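Local coordinates for Beta/alpha-amylase (Paenibacillus polymyxa, PDB 3VOC), which hydrolyses alpha-1,4-glucosidic linkages of starch, this chain being the beta-amylase part that removes maltose units from non-reducing chain ends, at residues 106-114 against 180-189; 156-166 against 249-260. One frame throughout, in Å; residues are numbered along the deposited sequence.

How the contacts relate
Both contacts lie in the glycosyl hydrolase family 14 part, a TIM barrel, with centres about 15 Å apart. Their segments alternate along the chain: 106-114, then 156-166, then 180-189, then 249-260. Contact 2 is buried, its centre about 8 Å from that of the chain, where the loop after barrel strand 153-156 packs on helix 240-268. Contact 1 lies further out, about 18 Å from the chain centre, and joins two excursions outside the barrel strands. The two meet directly: Tyr-249 OH probably accepts a hydrogen bond from Gln-184 N. The loop resting on helix 240-268 carries Glu-163, the predicted proton donor, and Phe-110 and Gln-184 of contact 1 pack against its far end at Tyr-166.

Contact 1. Residues 106-114 against 180-189; sequences DEMQFKDES and RGKFQAYTET
Three N-H groups converge on Glu-113 OE2. Arg-180 reaches it end-on with NH1 and NH2, the NH2 bond being 2.9 Å, while Phe-183 N gives a third, nearly straight bond (160° at the hydrogen) from the anti side, somewhat out of the carboxylate plane. The guanidinium and carboxylate planes lie 24° apart, so the salt bridge is nearly flat; Arg-180 NE turns to Asp-229. On the backbone, Glu-113 CA sits over the centre of the Tyr-186 ring, a CH-pi contact of 3.9 Å to the centroid, and the Tyr-186 hydroxyl bonds Pro-225 O.

At the other end Asp-106 receives the first N-H groups of helix 188-202. With chi1 at -177° its carboxylate faces the helix start, taking Glu-188 N on OD1 at 2.8 Å and Thr-189 N on OD2, each through a syn lone pair; Thr-189 OG1 adds a bond to OD2 of 2.7 Å. Thr-187, the N-cap, turns OG1 to Ala-190 N.

Between these ends the backbones are joined by Tyr-186 N to Lys-111 O at 3.0 Å, and a water links Lys-111 N with Gln-184 O. Asp-112 reaches Lys-182 and the Gln-184 amide through two waters, and Lys-182 NZ bonds Ser-114 OG at 2.8 Å.

Two carboxylates thus take up backbone N-H groups, one at a helix start and one in a loop; both would probably stay ionised, Asp-106 helped by the helix dipole and Glu-113 by the arginine.

Contact 2. Residues 156-166 against 249-260; sequences LSGGPSGELRY and YQSVLEKHLGVI
Tyr-166 lays its ring between Tyr-249 and Leu-253 of helix 240-268, and its atoms can be followed outward. CB lies 3.6 Å from Tyr-249 OH. CG is also nearest Tyr-249 OH, CD2 is 3.3 Å from Tyr-249 CZ, and CE2 sits over that ring's centre. The two rings form an offset stack, centroids 3.9 Å apart and planes only 2° from parallel, their side chains running in opposite directions. On the other face Leu-253 CD2 makes a CH-pi contact, 4.2 Å from the ring centroid. At the tip, Tyr-166 OH gives a 2.6 Å hydrogen bond to Tyr-249 O, in the carbonyl plane and on a lone pair, and touches Val-252 CB. Both ring faces and the hydroxyl are therefore fixed by one helix. The Tyr-249 hydroxyl itself bonds Ala-299 O as well as Gln-184 N.

Two residues earlier, Leu-164 carries CG anti to its backbone N (chi1 -179°), which sends its methyls to the helix: CD1 lies 3.5 Å from Leu-253 O and CD2 meets Leu-257 CD1. His-256 presents its edge, CD2, to Gly-158 O, and a water joins its NE2 to Ser-157 O, weakly on the serine side. Ile-260 CD1 packs on Gly-158 CA, while Leu-156 CD1 reaches Ile-260 CG1.

Away from the helix, Arg-165 NE holds Glu-163 OE1 in a straight 2.8 Å salt bridge, and Ser-281 OG also bonds that oxygen. Glu-163 is the predicted proton donor, on the loop after the fourth strand: a catalytic loop at the C-terminal end of a TIM-barrel strand, backed by a helix.

Contact 1. Residues 106-114 against 180-189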
loop_
_atom_site.group_PDB
_atom_site.type_symbol
_atom_site.label_atom_id
_atom_site.label_comp_id
_atom_site.label_asym_id
_atom_site.label_seq_id
_atom_site.Cartn_x
_atom_site.Cartn_y
_atom_site.Cartn_z
ATOM N N ASP A 106 -10.338 -19.654 -3.920
ATOM C CA ASP A 106 -10.549 -19.457 -2.478
ATOM C C ASP A 106 -9.236 -19.153 -1.716
ATOM O O ASP A 106 -9.209 -18.306 -0.830
ATOM C CB ASP A 106 -11.253 -20.678 -1.860
ATOM C CG ASP A 106 -11.564 -20.487 -0.377
ATOM O OD1 ASP A 106 -12.670 -20.002 -0.061
ATOM O OD2 ASP A 106 -10.690 -20.795 0.469
ATOM N N GLU A 107 -8.158 -19.845 -2.066
ATOM C CA GLU A 107 -6.880 -19.631 -1.409
ATOM C C GLU A 107 -6.198 -18.342 -1.888
ATOM O O GLU A 107 -5.384 -17.759 -1.159
ATOM C CB GLU A 107 -5.940 -20.801 -1.708
ATOM C CG GLU A 107 -6.308 -22.097 -0.992
ATOM C CD GLU A 107 -5.364 -23.231 -1.348
ATOM O OE1 GLU A 107 -4.185 -22.939 -1.673
ATOM O OE2 GLU A 107 -5.816 -24.405 -1.314
ATOM N N MET A 108 -6.511 -17.926 -3.115
ATOM C CA MET A 108 -5.835 -16.787 -3.756
ATOM C C MET A 108 -6.531 -15.457 -3.566
ATOM O O MET A 108 -5.926 -14.403 -3.764
ATOM C CB MET A 108 -5.714 -17.029 -5.253
ATOM C CG MET A 108 -4.933 -18.272 -5.606
ATOM S SD MET A 108 -5.169 -18.644 -7.349
ATOM C CE MET A 108 -4.574 -17.113 -8.095
ATOM N N GLN A 109 -7.805 -15.498 -3.207
ATOM C CA GLN A 109 -8.559 -14.264 -3.148
ATOM C C GLN A 109 -8.960 -13.861 -1.743
ATOM O O GLN A 109 -8.571 -14.511 -0.759
ATOM C CB GLN A 109 -9.773 -14.356 -4.081
ATOM C CG GLN A 109 -9.362 -14.511 -5.564
ATOM C CD GLN A 109 -10.547 -14.663 -6.495
ATOM O OE1 GLN A 109 -11.663 -14.968 -6.059
ATOM N NE2 GLN A 109 -10.307 -14.451 -7.795
ATOM N N PHE A 110 -9.732 -12.780 -1.674
ATOM C CA PHE A 110 -10.317 -12.285 -0.430
ATOM C C PHE A 110 -11.819 -12.351 -0.571
ATOM O O PHE A 110 -12.349 -12.141 -1.652
ATOM C CB PHE A 110 -9.909 -10.834 -0.181
ATOM C CG PHE A 110 -8.417 -10.624 -0.037
ATOM C CD1 PHE A 110 -7.806 -10.695 1.215
ATOM C CD2 PHE A 110 -7.632 -10.312 -1.152
ATOM C CE1 PHE A 110 -6.424 -10.487 1.352
ATOM C CE2 PHE A 110 -6.253 -10.095 -1.032
ATOM C CZ PHE A 110 -5.648 -10.173 0.228
ATOM N N LYS A 111 -12.514 -12.651 0.519
ATOM C CA LYS A 111 -13.959 -12.606 0.508
ATOM C C LYS A 111 -14.416 -11.791 1.712
ATOM O O LYS A 111 -13.869 -11.929 2.805
ATOM C CB LYS A 111 -14.503 -14.039 0.529
ATOM C CG LYS A 111 -15.986 -14.186 0.306
ATOM C CD LYS A 111 -16.357 -15.618 -0.135
ATOM C CE LYS A 111 -15.991 -15.894 -1.592
ATOM N NZ LYS A 111 -16.679 -17.104 -2.144
ATOM N N ASP A 112 -15.399 -10.930 1.499
ATOM C CA ASP A 112 -15.875 -10.054 2.556
ATOM C C ASP A 112 -17.016 -10.632 3.392
ATOM O O ASP A 112 -17.422 -11.767 3.186
ATOM C CB ASP A 112 -16.191 -8.646 2.015
ATOM C CG ASP A 112 -17.517 -8.548 1.255
ATOM O OD1 ASP A 112 -18.344 -9.482 1.248
ATOM O OD2 ASP A 112 -17.741 -7.470 0.675
ATOM N N GLU A 113 -17.503 -9.831 4.346
ATOM C CA GLU A 113 -18.569 -10.225 5.269
ATOM C C GLU A 113 -19.846 -10.696 4.573
ATOM O O GLU A 113 -20.597 -11.482 5.146
ATOM C CB GLU A 113 -18.903 -9.062 6.213
ATOM C CG GLU A 113 -17.722 -8.613 7.088
ATOM C CD GLU A 113 -18.053 -7.391 7.913
ATOM O OE1 GLU A 113 -19.255 -7.146 8.194
ATOM O OE2 GLU A 113 -17.114 -6.687 8.296
ATOM N N SER A 114 -20.073 -10.232 3.344
ATOM C CA SER A 114 -21.278 -10.583 2.575
ATOM C C SER A 114 -21.035 -11.608 1.456
ATOM O O SER A 114 -21.931 -11.875 0.644
ATOM C CB SER A 114 -21.908 -9.312 1.982
ATOM O OG SER A 114 -22.107 -8.328 2.988
ATOM N N ARG A 180 -17.174 2.165 6.486
ATOM C CA ARG A 180 -15.964 1.625 7.116
ATOM C C ARG A 180 -15.387 0.493 6.278
ATOM O O ARG A 180 -14.245 0.079 6.490
ATOM C CB ARG A 180 -16.223 1.133 8.544
ATOM C CG ARG A 180 -17.218 0.008 8.625
ATOM C CD ARG A 180 -16.884 -1.065 9.675
ATOM N NE ARG A 180 -17.854 -2.132 9.439
ATOM C CZ ARG A 180 -17.573 -3.403 9.187
ATOM N NH1 ARG A 180 -16.322 -3.858 9.240
ATOM N NH2 ARG A 180 -18.568 -4.236 8.916
ATOM N N GLY A 181 -16.185 0.002 5.331
ATOM C CA GLY A 181 -15.809 -1.175 4.563
ATOM C C GLY A 181 -16.162 -2.432 5.327
ATOM O O GLY A 181 -17.039 -2.413 6.217
ATOM N N LYS A 182 -15.493 -3.535 4.990
ATOM C CA LYS A 182 -15.825 -4.835 5.589
ATOM C C LYS A 182 -14.558 -5.647 5.842
ATOM O O LYS A 182 -13.570 -5.494 5.108
ATOM C CB LYS A 182 -16.776 -5.633 4.676
ATOM C CG LYS A 182 -18.172 -5.036 4.579
ATOM C CD LYS A 182 -19.061 -5.745 3.578
ATOM C CE LYS A 182 -20.427 -5.032 3.466
ATOM N NZ LYS A 182 -21.303 -5.736 2.468
ATOM N N PHE A 183 -14.597 -6.496 6.879
ATOM C CA PHE A 183 -13.557 -7.513 7.098
ATOM C C PHE A 183 -13.461 -8.453 5.889
ATOM O O PHE A 183 -14.454 -8.698 5.214
ATOM C CB PHE A 183 -13.820 -8.316 8.389
ATOM C CG PHE A 183 -13.638 -7.517 9.655
ATOM C CD1 PHE A 183 -14.696 -7.339 10.533
ATOM C CD2 PHE A 183 -12.407 -6.966 9.982
ATOM C CE1 PHE A 183 -14.540 -6.598 11.703
ATOM C CE2 PHE A 183 -12.237 -6.219 11.166
ATOM C CZ PHE A 183 -13.304 -6.041 12.027
ATOM N N GLN A 184 -12.265 -8.983 5.642
ATOM C CA GLN A 184 -11.938 -9.675 4.394
ATOM C C GLN A 184 -11.346 -11.056 4.663
ATOM O O GLN A 184 -10.374 -11.481 4.010
ATOM C CB GLN A 184 -10.950 -8.819 3.589
ATOM C CG GLN A 184 -11.490 -7.431 3.207
ATOM C CD GLN A 184 -12.646 -7.523 2.218
ATOM O OE1 GLN A 184 -12.623 -8.354 1.314
ATOM N NE2 GLN A 184 -13.661 -6.663 2.383
ATOM N N ALA A 185 -11.928 -11.756 5.640
ATOM C CA ALA A 185 -11.399 -13.036 6.079
ATOM C C ALA A 185 -12.435 -14.140 5.929
ATOM O O ALA A 185 -12.494 -15.053 6.762
ATOM C CB ALA A 185 -10.922 -12.936 7.548
ATOM N N TYR A 186 -13.229 -14.077 4.853
ATOM C CA TYR A 186 -14.377 -14.989 4.708
ATOM C C TYR A 186 -14.222 -16.102 3.702
ATOM O O TYR A 186 -15.128 -16.934 3.547
ATOM C CB TYR A 186 -15.703 -14.220 4.568
ATOM C CG TYR A 186 -15.895 -13.351 5.786
ATOM C CD1 TYR A 186 -16.634 -13.802 6.893
ATOM C CD2 TYR A 186 -15.259 -12.123 5.880
ATOM C CE1 TYR A 186 -16.761 -13.000 8.048
ATOM C CE2 TYR A 186 -15.374 -11.330 7.009
ATOM C CZ TYR A 186 -16.124 -11.770 8.095
ATOM O OH TYR A 186 -16.239 -10.951 9.207
ATOM N N THR A 187 -13.064 -16.163 3.045
ATOM C CA THR A 187 -12.741 -17.366 2.270
ATOM C C THR A 187 -12.625 -18.540 3.237
ATOM O O THR A 187 -12.358 -18.351 4.436
ATOM C CB THR A 187 -11.421 -17.250 1.484
ATOM O OG1 THR A 187 -10.366 -16.833 2.363
ATOM C CG2 THR A 187 -11.564 -16.248 0.330
ATOM N N GLU A 188 -12.842 -19.748 2.735
ATOM C CA GLU A 188 -12.637 -20.926 3.568
ATOM C C GLU A 188 -11.202 -20.980 4.072
ATOM O O GLU A 188 -10.968 -21.349 5.225
ATOM C CB GLU A 188 -13.014 -22.206 2.833
ATOM C CG GLU A 188 -14.520 -22.314 2.541
ATOM C CD GLU A 188 -15.370 -22.127 3.795
ATOM O OE1 GLU A 188 -15.085 -22.764 4.832
ATOM O OE2 GLU A 188 -16.329 -21.334 3.745
ATOM N N THR A 189 -10.268 -20.575 3.207
ATOM C CA THR A 189 -8.832 -20.580 3.510
ATOM C C THR A 189 -8.535 -19.650 4.679
ATOM O O THR A 189 -7.815 -20.026 5.598
ATOM C CB THR A 189 -7.997 -20.193 2.271
ATOM O OG1 THR A 189 -8.149 -21.216 1.277
ATOM C CG2 THR A 189 -6.505 -20.036 2.610
HETATM O O HOH W 1 -8.044 -16.942 1.177
HETATM O O HOH W 2 -10.804 -13.800 2.657
HETATM O O HOH W 3 -15.742 -5.618 0.505
HETATM O O HOH W 4 -20.104 -6.600 0.017
#

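Contact 2. Residues 156-166 against 249-260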
loop_
_atom_site.group_PDB
_atom_site.type_symbol
_atom_site.label_atom_id
_atom_site.label_comp_id
_atom_site.label_asym_id
_atom_site.label_seq_id
_atom_site.Cartn_x
_atom_site.Cartn_y
_atom_site.Cartn_z
ATOM N N LEU A 156 7.737 -1.857 -2.798
ATOM C CA LEU A 156 6.988 -3.094 -2.954
ATOM C C LEU A 156 5.515 -2.763 -2.830
ATOM O O LEU A 156 5.162 -1.761 -2.188
ATOM C CB LEU A 156 7.364 -4.084 -1.857
ATOM C CG LEU A 156 8.854 -4.383 -1.719
ATOM C CD1 LEU A 156 9.056 -5.428 -0.633
ATOM C CD2 LEU A 156 9.498 -4.811 -3.060
ATOM N N SER A 157 4.667 -3.612 -3.415
ATOM C CA SER A 157 3.227 -3.548 -3.226
ATOM C C SER A 157 2.789 -4.632 -2.227
ATOM O O SER A 157 2.911 -5.844 -2.491
ATOM C CB SER A 157 2.508 -3.728 -4.568
ATOM O OG SER A 157 1.115 -3.888 -4.373
ATOM N N GLY A 158 2.284 -4.195 -1.078
ATOM C CA GLY A 158 1.862 -5.123 -0.021
ATOM C C GLY A 158 0.420 -5.594 -0.140
ATOM O O GLY A 158 -0.042 -6.376 0.684
ATOM N N GLY A 159 -0.291 -5.111 -1.150
ATOM C CA GLY A 159 -1.696 -5.487 -1.356
ATOM C C GLY A 159 -2.430 -4.516 -2.266
ATOM O O GLY A 159 -1.793 -3.816 -3.076
ATOM N N PRO A 160 -3.772 -4.482 -2.162
ATOM C CA PRO A 160 -4.599 -3.649 -3.037
ATOM C C PRO A 160 -4.094 -2.218 -3.090
ATOM O O PRO A 160 -3.668 -1.648 -2.063
ATOM C CB PRO A 160 -5.981 -3.699 -2.380
ATOM C CG PRO A 160 -5.981 -5.042 -1.609
ATOM C CD PRO A 160 -4.577 -5.189 -1.140
ATOM N N SER A 161 -4.136 -1.646 -4.289
ATOM C CA SER A 161 -3.664 -0.265 -4.523
ATOM C C SER A 161 -2.240 0.012 -4.042
ATOM O O SER A 161 -1.907 1.151 -3.710
ATOM C CB SER A 161 -4.651 0.761 -3.933
ATOM O OG SER A 161 -5.883 0.714 -4.643
ATOM N N GLY A 162 -1.393 -1.012 -4.027
ATOM C CA GLY A 162 -0.012 -0.852 -3.597
ATOM C C GLY A 162 0.183 -0.643 -2.102
ATOM O O GLY A 162 1.241 -0.182 -1.671
ATOM N N GLU A 163 -0.817 -1.022 -1.307
ATOM C CA GLU A 163 -0.797 -0.785 0.126
ATOM C C GLU A 163 -0.863 -2.079 0.906
ATOM O O GLU A 163 -1.577 -3.005 0.527
ATOM C CB GLU A 163 -1.981 0.110 0.503
ATOM C CG GLU A 163 -1.892 1.485 -0.143
ATOM C CD GLU A 163 -3.140 2.337 0.096
ATOM O OE1 GLU A 163 -4.225 1.788 0.420
ATOM O OE2 GLU A 163 -3.018 3.572 -0.028
ATOM N N LEU A 164 -0.126 -2.154 2.007
ATOM C CA LEU A 164 -0.222 -3.330 2.858
ATOM C C LEU A 164 -1.526 -3.261 3.654
ATOM O O LEU A 164 -1.578 -2.694 4.760
ATOM C CB LEU A 164 1.005 -3.455 3.774
ATOM C CG LEU A 164 1.082 -4.647 4.733
ATOM C CD1 LEU A 164 1.531 -5.929 4.009
ATOM C CD2 LEU A 164 2.040 -4.345 5.883
ATOM N N ARG A 165 -2.579 -3.841 3.084
ATOM C CA ARG A 165 -3.892 -3.868 3.723
ATOM C C ARG A 165 -4.748 -4.928 3.048
ATOM O O ARG A 165 -4.349 -5.495 2.022
ATOM C CB ARG A 165 -4.592 -2.497 3.630
ATOM C CG ARG A 165 -4.903 -2.039 2.191
ATOM C CD ARG A 165 -5.918 -0.902 2.207
ATOM N NE ARG A 165 -6.099 -0.274 0.895
ATOM C CZ ARG A 165 -7.011 -0.635 -0.005
ATOM N NH1 ARG A 165 -7.828 -1.673 0.223
ATOM N NH2 ARG A 165 -7.098 0.036 -1.153
ATOM N N TYR A 166 -5.917 -5.186 3.633
ATOM C CA TYR A 166 -6.957 -5.983 2.998
ATOM C C TYR A 166 -7.750 -5.115 2.036
ATOM O O TYR A 166 -7.732 -3.904 2.181
ATOM C CB TYR A 166 -7.898 -6.539 4.055
ATOM C CG TYR A 166 -7.244 -7.606 4.906
ATOM C CD1 TYR A 166 -7.218 -8.940 4.477
ATOM C CD2 TYR A 166 -6.668 -7.288 6.138
ATOM C CE1 TYR A 166 -6.622 -9.936 5.241
ATOM C CE2 TYR A 166 -6.053 -8.278 6.918
ATOM C CZ TYR A 166 -6.045 -9.606 6.459
ATOM O OH TYR A 166 -5.471 -10.607 7.218
ATOM N N TYR A 249 -5.773 -11.130 12.296
ATOM C CA TYR A 249 -6.103 -10.473 11.034
ATOM C C TYR A 249 -4.919 -9.593 10.606
ATOM O O TYR A 249 -4.457 -9.667 9.457
ATOM C CB TYR A 249 -7.364 -9.652 11.262
ATOM C CG TYR A 249 -8.051 -9.082 10.039
ATOM C CD1 TYR A 249 -8.480 -9.908 8.987
ATOM C CD2 TYR A 249 -8.325 -7.711 9.963
ATOM C CE1 TYR A 249 -9.168 -9.357 7.883
ATOM C CE2 TYR A 249 -8.992 -7.162 8.871
ATOM C CZ TYR A 249 -9.409 -7.984 7.836
ATOM O OH TYR A 249 -10.053 -7.410 6.749
ATOM N N GLN A 250 -4.405 -8.805 11.549
ATOM C CA GLN A 250 -3.203 -7.998 11.312
ATOM C C GLN A 250 -1.959 -8.857 11.076
ATOM O O GLN A 250 -1.162 -8.544 10.174
ATOM C CB GLN A 250 -2.953 -6.985 12.438
ATOM C CG GLN A 250 -1.675 -6.147 12.197
ATOM C CD GLN A 250 -1.529 -4.968 13.136
ATOM O OE1 GLN A 250 -2.480 -4.219 13.363
ATOM N NE2 GLN A 250 -0.320 -4.787 13.679
ATOM N N SER A 251 -1.797 -9.938 11.856
ATOM C CA SER A 251 -0.610 -10.821 11.721
ATOM C C SER A 251 -0.408 -11.407 10.310
ATOM O O SER A 251 0.739 -11.615 9.871
ATOM C CB SER A 251 -0.601 -11.948 12.776
ATOM O OG SER A 251 -1.483 -13.009 12.407
ATOM N N VAL A 252 -1.514 -11.671 9.608
ATOM C CA VAL A 252 -1.476 -12.115 8.212
ATOM C C VAL A 252 -0.755 -11.093 7.308
ATOM O O VAL A 252 0.120 -11.467 6.512
ATOM C CB VAL A 252 -2.898 -12.455 7.682
ATOM C CG1 VAL A 252 -2.895 -12.719 6.176
ATOM C CG2 VAL A 252 -3.466 -13.676 8.417
ATOM N N LEU A 253 -1.113 -9.821 7.436
ATOM C CA LEU A 253 -0.401 -8.748 6.732
ATOM C C LEU A 253 1.055 -8.650 7.164
ATOM O O LEU A 253 1.945 -8.459 6.328
ATOM C CB LEU A 253 -1.092 -7.395 6.949
ATOM C CG LEU A 253 -2.543 -7.291 6.463
ATOM C CD1 LEU A 253 -3.146 -5.949 6.906
ATOM C CD2 LEU A 253 -2.621 -7.444 4.929
ATOM N N GLU A 254 1.299 -8.780 8.467
ATOM C CA GLU A 254 2.668 -8.659 8.982
ATOM C C GLU A 254 3.566 -9.773 8.438
ATOM O O GLU A 254 4.698 -9.516 8.024
ATOM C CB GLU A 254 2.694 -8.659 10.511
ATOM C CG GLU A 254 2.032 -7.433 11.129
ATOM C CD GLU A 254 1.762 -7.602 12.612
ATOM O OE1 GLU A 254 1.447 -8.722 13.048
ATOM O OE2 GLU A 254 1.845 -6.609 13.346
ATOM N N LYS A 255 3.053 -11.003 8.423
ATOM C CA LYS A 255 3.827 -12.113 7.875
ATOM C C LYS A 255 4.079 -11.911 6.377
ATOM O O LYS A 255 5.177 -12.181 5.875
ATOM C CB LYS A 255 3.139 -13.457 8.118
ATOM C CG LYS A 255 3.956 -14.634 7.566
ATOM C CD LYS A 255 3.417 -15.978 8.042
ATOM C CE LYS A 255 4.241 -17.132 7.465
ATOM N NZ LYS A 255 3.565 -18.454 7.662
ATOM N N HIS A 256 3.070 -11.389 5.683
ATOM C CA HIS A 256 3.199 -11.098 4.270
ATOM C C HIS A 256 4.317 -10.070 4.037
ATOM O O HIS A 256 5.140 -10.239 3.140
ATOM C CB HIS A 256 1.858 -10.586 3.730
ATOM C CG HIS A 256 1.857 -10.313 2.257
ATOM N ND1 HIS A 256 2.154 -11.278 1.320
ATOM C CD2 HIS A 256 1.564 -9.189 1.563
ATOM C CE1 HIS A 256 2.069 -10.753 0.110
ATOM N NE2 HIS A 256 1.715 -9.484 0.230
ATOM N N LEU A 257 4.336 -9.013 4.855
ATOM C CA LEU A 257 5.380 -7.990 4.749
ATOM C C LEU A 257 6.758 -8.626 4.919
ATOM O O LEU A 257 7.692 -8.311 4.173
ATOM C CB LEU A 257 5.182 -6.894 5.794
ATOM C CG LEU A 257 6.079 -5.655 5.684
ATOM C CD1 LEU A 257 5.724 -4.846 4.427
ATOM C CD2 LEU A 257 5.925 -4.792 6.958
ATOM N N GLY A 258 6.870 -9.515 5.906
ATOM C CA GLY A 258 8.108 -10.269 6.157
ATOM C C GLY A 258 8.545 -11.085 4.945
ATOM O O GLY A 258 9.727 -11.097 4.564
ATOM N N VAL A 259 7.589 -11.783 4.345
ATOM C CA VAL A 259 7.866 -12.637 3.201
ATOM C C VAL A 259 8.333 -11.810 1.988
ATOM O O VAL A 259 9.354 -12.118 1.387
ATOM C CB VAL A 259 6.626 -13.494 2.845
ATOM C CG1 VAL A 259 6.788 -14.147 1.470
ATOM C CG2 VAL A 259 6.391 -14.546 3.931
ATOM N N ILE A 260 7.593 -10.753 1.650
ATOM C CA ILE A 260 7.918 -9.958 0.457
ATOM C C ILE A 260 9.162 -9.112 0.685
ATOM O O ILE A 260 9.951 -8.907 -0.229
ATOM C CB ILE A 260 6.706 -9.136 -0.075
ATOM C CG1 ILE A 260 6.331 -7.999 0.883
ATOM C CG2 ILE A 260 5.527 -10.094 -0.313
ATOM C CD1 ILE A 260 5.154 -7.115 0.406
HETATM O O HOH W 5 0.542 -8.308 -2.018
#